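Local coordinates for protein peroxiredoxin (Akkermansia muciniphila, PDB 6KHX) that probably reduces hydrogen peroxide and organic hydroperoxides through a redox-active cysteine, as a typical 2-Cys peroxiredoxin of thioredoxin-like fold, at residues A69-H81 and Y99-A111. Numbering follows the deposited sequence.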
# COMPACT_ATOMS: atom_id res chain seq x y z
N ALA B 69 -8.17 48.35 2.09
CA ALA B 69 -9.39 47.90 2.73
C ALA B 69 -9.01 47.16 4.01
O ALA B 69 -8.12 46.30 3.99
CB ALA B 69 -10.18 46.99 1.80
N VAL B 70 -9.66 47.51 5.11
CA VAL B 70 -9.43 46.86 6.39
C VAL B 70 -10.52 45.82 6.60
O VAL B 70 -11.72 46.13 6.50
CB VAL B 70 -9.41 47.88 7.54
CG1 VAL B 70 -9.30 47.18 8.88
CG2 VAL B 70 -8.28 48.85 7.35
N VAL B 71 -10.11 44.57 6.87
CA VAL B 71 -11.04 43.46 7.05
C VAL B 71 -10.63 42.71 8.30
O VAL B 71 -9.48 42.27 8.42
CB VAL B 71 -11.06 42.51 5.84
CG1 VAL B 71 -12.07 41.39 6.05
CG2 VAL B 71 -11.35 43.26 4.55
N GLY B 72 -11.57 42.56 9.24
CA GLY B 72 -11.37 41.73 10.41
C GLY B 72 -12.07 40.39 10.26
O GLY B 72 -13.00 40.22 9.48
N CYS B 73 -11.62 39.42 11.06
CA CYS B 73 -12.15 38.07 10.96
C CYS B 73 -11.94 37.33 12.27
O CYS B 73 -10.86 37.39 12.86
CB CYS B 73 -11.49 37.30 9.82
SG CYS B 73 -12.07 35.61 9.64
N SER B 74 -12.98 36.60 12.70
CA SER B 74 -12.88 35.63 13.77
C SER B 74 -13.77 34.45 13.42
O SER B 74 -14.58 34.52 12.48
CB SER B 74 -13.29 36.21 15.13
OG SER B 74 -14.70 36.16 15.30
N THR B 75 -13.64 33.37 14.19
CA THR B 75 -14.44 32.17 13.94
C THR B 75 -15.81 32.23 14.59
O THR B 75 -16.50 31.21 14.65
CB THR B 75 -13.69 30.91 14.40
OG1 THR B 75 -13.39 30.98 15.80
CG2 THR B 75 -12.41 30.73 13.61
N ASP B 76 -16.22 33.39 15.11
CA ASP B 76 -17.58 33.59 15.58
C ASP B 76 -18.54 33.76 14.41
O ASP B 76 -18.14 34.08 13.28
CB ASP B 76 -17.66 34.81 16.49
CG ASP B 76 -16.74 34.70 17.68
OD1 ASP B 76 -17.00 33.85 18.56
OD2 ASP B 76 -15.74 35.45 17.72
N SER B 77 -19.82 33.56 14.69
CA SER B 77 -20.84 33.69 13.66
C SER B 77 -21.06 35.16 13.28
O SER B 77 -20.68 36.09 14.00
CB SER B 77 -22.16 33.08 14.13
OG SER B 77 -22.90 34.01 14.91
N GLU B 78 -21.72 35.36 12.14
CA GLU B 78 -22.09 36.70 11.72
C GLU B 78 -23.09 37.33 12.68
O GLU B 78 -23.15 38.56 12.79
CB GLU B 78 -22.67 36.67 10.30
CG GLU B 78 -24.04 35.99 10.15
CD GLU B 78 -23.98 34.46 10.11
OE1 GLU B 78 -22.94 33.88 10.48
OE2 GLU B 78 -24.97 33.83 9.68
N PHE B 79 -23.87 36.51 13.38
CA PHE B 79 -24.83 37.04 14.35
C PHE B 79 -24.15 37.51 15.64
O PHE B 79 -24.56 38.51 16.23
CB PHE B 79 -25.91 36.01 14.65
CG PHE B 79 -26.94 35.89 13.56
CD1 PHE B 79 -26.74 35.06 12.48
CD2 PHE B 79 -28.10 36.64 13.62
CE1 PHE B 79 -27.69 34.96 11.48
CE2 PHE B 79 -29.05 36.55 12.62
CZ PHE B 79 -28.85 35.71 11.55
N SER B 80 -23.09 36.83 16.08
CA SER B 80 -22.32 37.38 17.19
C SER B 80 -21.65 38.69 16.80
O SER B 80 -21.64 39.65 17.58
CB SER B 80 -21.28 36.36 17.66
OG SER B 80 -21.92 35.25 18.26
N HIS B 81 -21.09 38.76 15.58
CA HIS B 81 -20.52 40.01 15.09
C HIS B 81 -21.57 41.12 15.08
O HIS B 81 -21.33 42.23 15.56
CB HIS B 81 -19.97 39.81 13.68
CG HIS B 81 -18.78 38.92 13.60
ND1 HIS B 81 -18.14 38.42 14.72
CD2 HIS B 81 -18.11 38.41 12.53
CE1 HIS B 81 -17.12 37.66 14.34
NE2 HIS B 81 -17.08 37.64 13.02
N TYR B 99 -16.18 48.72 8.97
CA TYR B 99 -15.52 47.92 7.95
C TYR B 99 -15.97 46.46 8.05
O TYR B 99 -16.58 46.06 9.05
CB TYR B 99 -14.00 48.06 8.08
CG TYR B 99 -13.45 47.69 9.42
CD1 TYR B 99 -13.15 46.36 9.73
CD2 TYR B 99 -13.21 48.66 10.39
CE1 TYR B 99 -12.64 46.02 10.96
CE2 TYR B 99 -12.70 48.32 11.62
CZ TYR B 99 -12.42 47.00 11.91
OH TYR B 99 -11.92 46.66 13.13
N PRO B 100 -15.69 45.64 7.04
CA PRO B 100 -16.20 44.25 7.06
C PRO B 100 -15.56 43.43 8.17
O PRO B 100 -14.35 43.46 8.37
CB PRO B 100 -15.81 43.71 5.67
CG PRO B 100 -15.60 44.92 4.83
CD PRO B 100 -15.04 45.95 5.75
N ILE B 101 -16.41 42.71 8.90
CA ILE B 101 -15.98 41.73 9.89
C ILE B 101 -16.48 40.37 9.42
O ILE B 101 -17.69 40.11 9.46
CB ILE B 101 -16.48 42.05 11.30
CG1 ILE B 101 -16.19 43.52 11.63
CG2 ILE B 101 -15.85 41.10 12.30
CD1 ILE B 101 -16.77 43.99 12.96
N VAL B 102 -15.56 39.53 8.95
CA VAL B 102 -15.89 38.25 8.33
C VAL B 102 -16.17 37.21 9.41
O VAL B 102 -15.48 37.15 10.43
CB VAL B 102 -14.75 37.80 7.41
CG1 VAL B 102 -15.05 36.43 6.79
CG2 VAL B 102 -14.51 38.83 6.34
N SER B 103 -17.15 36.35 9.16
CA SER B 103 -17.44 35.23 10.03
C SER B 103 -16.79 33.97 9.46
O SER B 103 -17.28 33.41 8.47
CB SER B 103 -18.95 35.04 10.19
OG SER B 103 -19.25 33.81 10.82
N ASP B 104 -15.70 33.52 10.08
CA ASP B 104 -15.03 32.27 9.70
C ASP B 104 -15.66 31.11 10.46
O ASP B 104 -15.02 30.40 11.23
CB ASP B 104 -13.53 32.37 9.97
CG ASP B 104 -12.77 31.12 9.53
OD1 ASP B 104 -13.28 30.34 8.69
OD2 ASP B 104 -11.66 30.90 10.05
N ILE B 105 -16.96 30.92 10.20
CA ILE B 105 -17.77 30.04 11.03
C ILE B 105 -17.33 28.58 10.93
O ILE B 105 -17.52 27.81 11.87
CB ILE B 105 -19.26 30.22 10.65
CG1 ILE B 105 -20.17 29.61 11.72
CG2 ILE B 105 -19.54 29.62 9.28
CD1 ILE B 105 -21.57 30.21 11.71
N ASN B 106 -16.72 28.19 9.81
CA ASN B 106 -16.23 26.82 9.63
C ASN B 106 -14.78 26.66 10.03
O ASN B 106 -14.27 25.53 10.00
CB ASN B 106 -16.39 26.39 8.17
CG ASN B 106 -17.84 26.25 7.76
OD1 ASN B 106 -18.70 25.95 8.58
ND2 ASN B 106 -18.11 26.48 6.48
N LYS B 107 -14.10 27.74 10.41
CA LYS B 107 -12.68 27.77 10.78
C LYS B 107 -11.76 27.45 9.60
O LYS B 107 -10.55 27.27 9.81
CB LYS B 107 -12.37 26.81 11.93
CG LYS B 107 -13.32 26.95 13.10
CD LYS B 107 -12.89 26.10 14.27
CE LYS B 107 -13.95 26.10 15.35
NZ LYS B 107 -14.06 27.43 16.02
N THR B 108 -12.28 27.39 8.38
CA THR B 108 -11.43 27.07 7.23
C THR B 108 -10.53 28.25 6.85
O THR B 108 -9.41 28.03 6.38
CB THR B 108 -12.29 26.63 6.03
OG1 THR B 108 -13.24 27.65 5.71
CG2 THR B 108 -13.03 25.34 6.34
N ILE B 109 -11.00 29.49 7.02
CA ILE B 109 -10.16 30.64 6.69
C ILE B 109 -8.97 30.71 7.63
O ILE B 109 -7.82 30.88 7.21
CB ILE B 109 -10.98 31.94 6.73
CG1 ILE B 109 -12.24 31.81 5.88
CG2 ILE B 109 -10.15 33.10 6.22
CD1 ILE B 109 -13.16 33.01 6.02
N SER B 110 -9.24 30.59 8.93
CA SER B 110 -8.16 30.62 9.92
C SER B 110 -7.18 29.48 9.67
O SER B 110 -5.97 29.65 9.85
CB SER B 110 -8.75 30.53 11.33
OG SER B 110 -9.70 31.56 11.54
N ALA B 111 -7.68 28.31 9.27
CA ALA B 111 -6.80 27.20 8.93
C ALA B 111 -5.95 27.54 7.71
O ALA B 111 -4.73 27.34 7.71
CB ALA B 111 -7.62 25.93 8.68
O HOH W 1 -16.11 28.29 14.68
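Val70 lays CG1 over the centre of the Tyr99 ring, 4.0 Å from its centroid, a CH-pi contact made with that methyl anti to the backbone N (chi1 174°). On the other face of the sheet, Val71 CG1 meets Val102 CG2. The strands then pair in parallel: Gly72 N donates to Pro100 O, and Gly72 O accepts from Val102 N at 2.7 Å. Cys73 sets SG against Asp104 CB, and the ladder closes with Asp104 N on Ser74 O at 2.8 Å. Thr75 rests CG2 against Asp104 OD2 and Ser110 OG, which are themselves hydrogen-bonded; this carboxylate also takes the amides of Ile109 and Ser110, tying the loop to the next helix. In the loop that follows, Asp76 O accepts from Ser103 OG at 2.7 Å. His81 NE2 reaches Val102 O at 3.1 Å, with the oxygen near the ring plane but the donor well above the carbonyl plane, while Ile101 CG2 covers one ring face. Asp44 binds His81 ND1 and fixes the ring from its other nitrogen. The contact joins parallel strands 68-74 and 101-103 and the start of helix 78-85, one beta-alpha-beta unit, and runs on to helix 108-112; strands 35-40 and 13-17 flank the pair in the central sheet, and helix 48-58 packs on Val70, Tyr99 and Ile101.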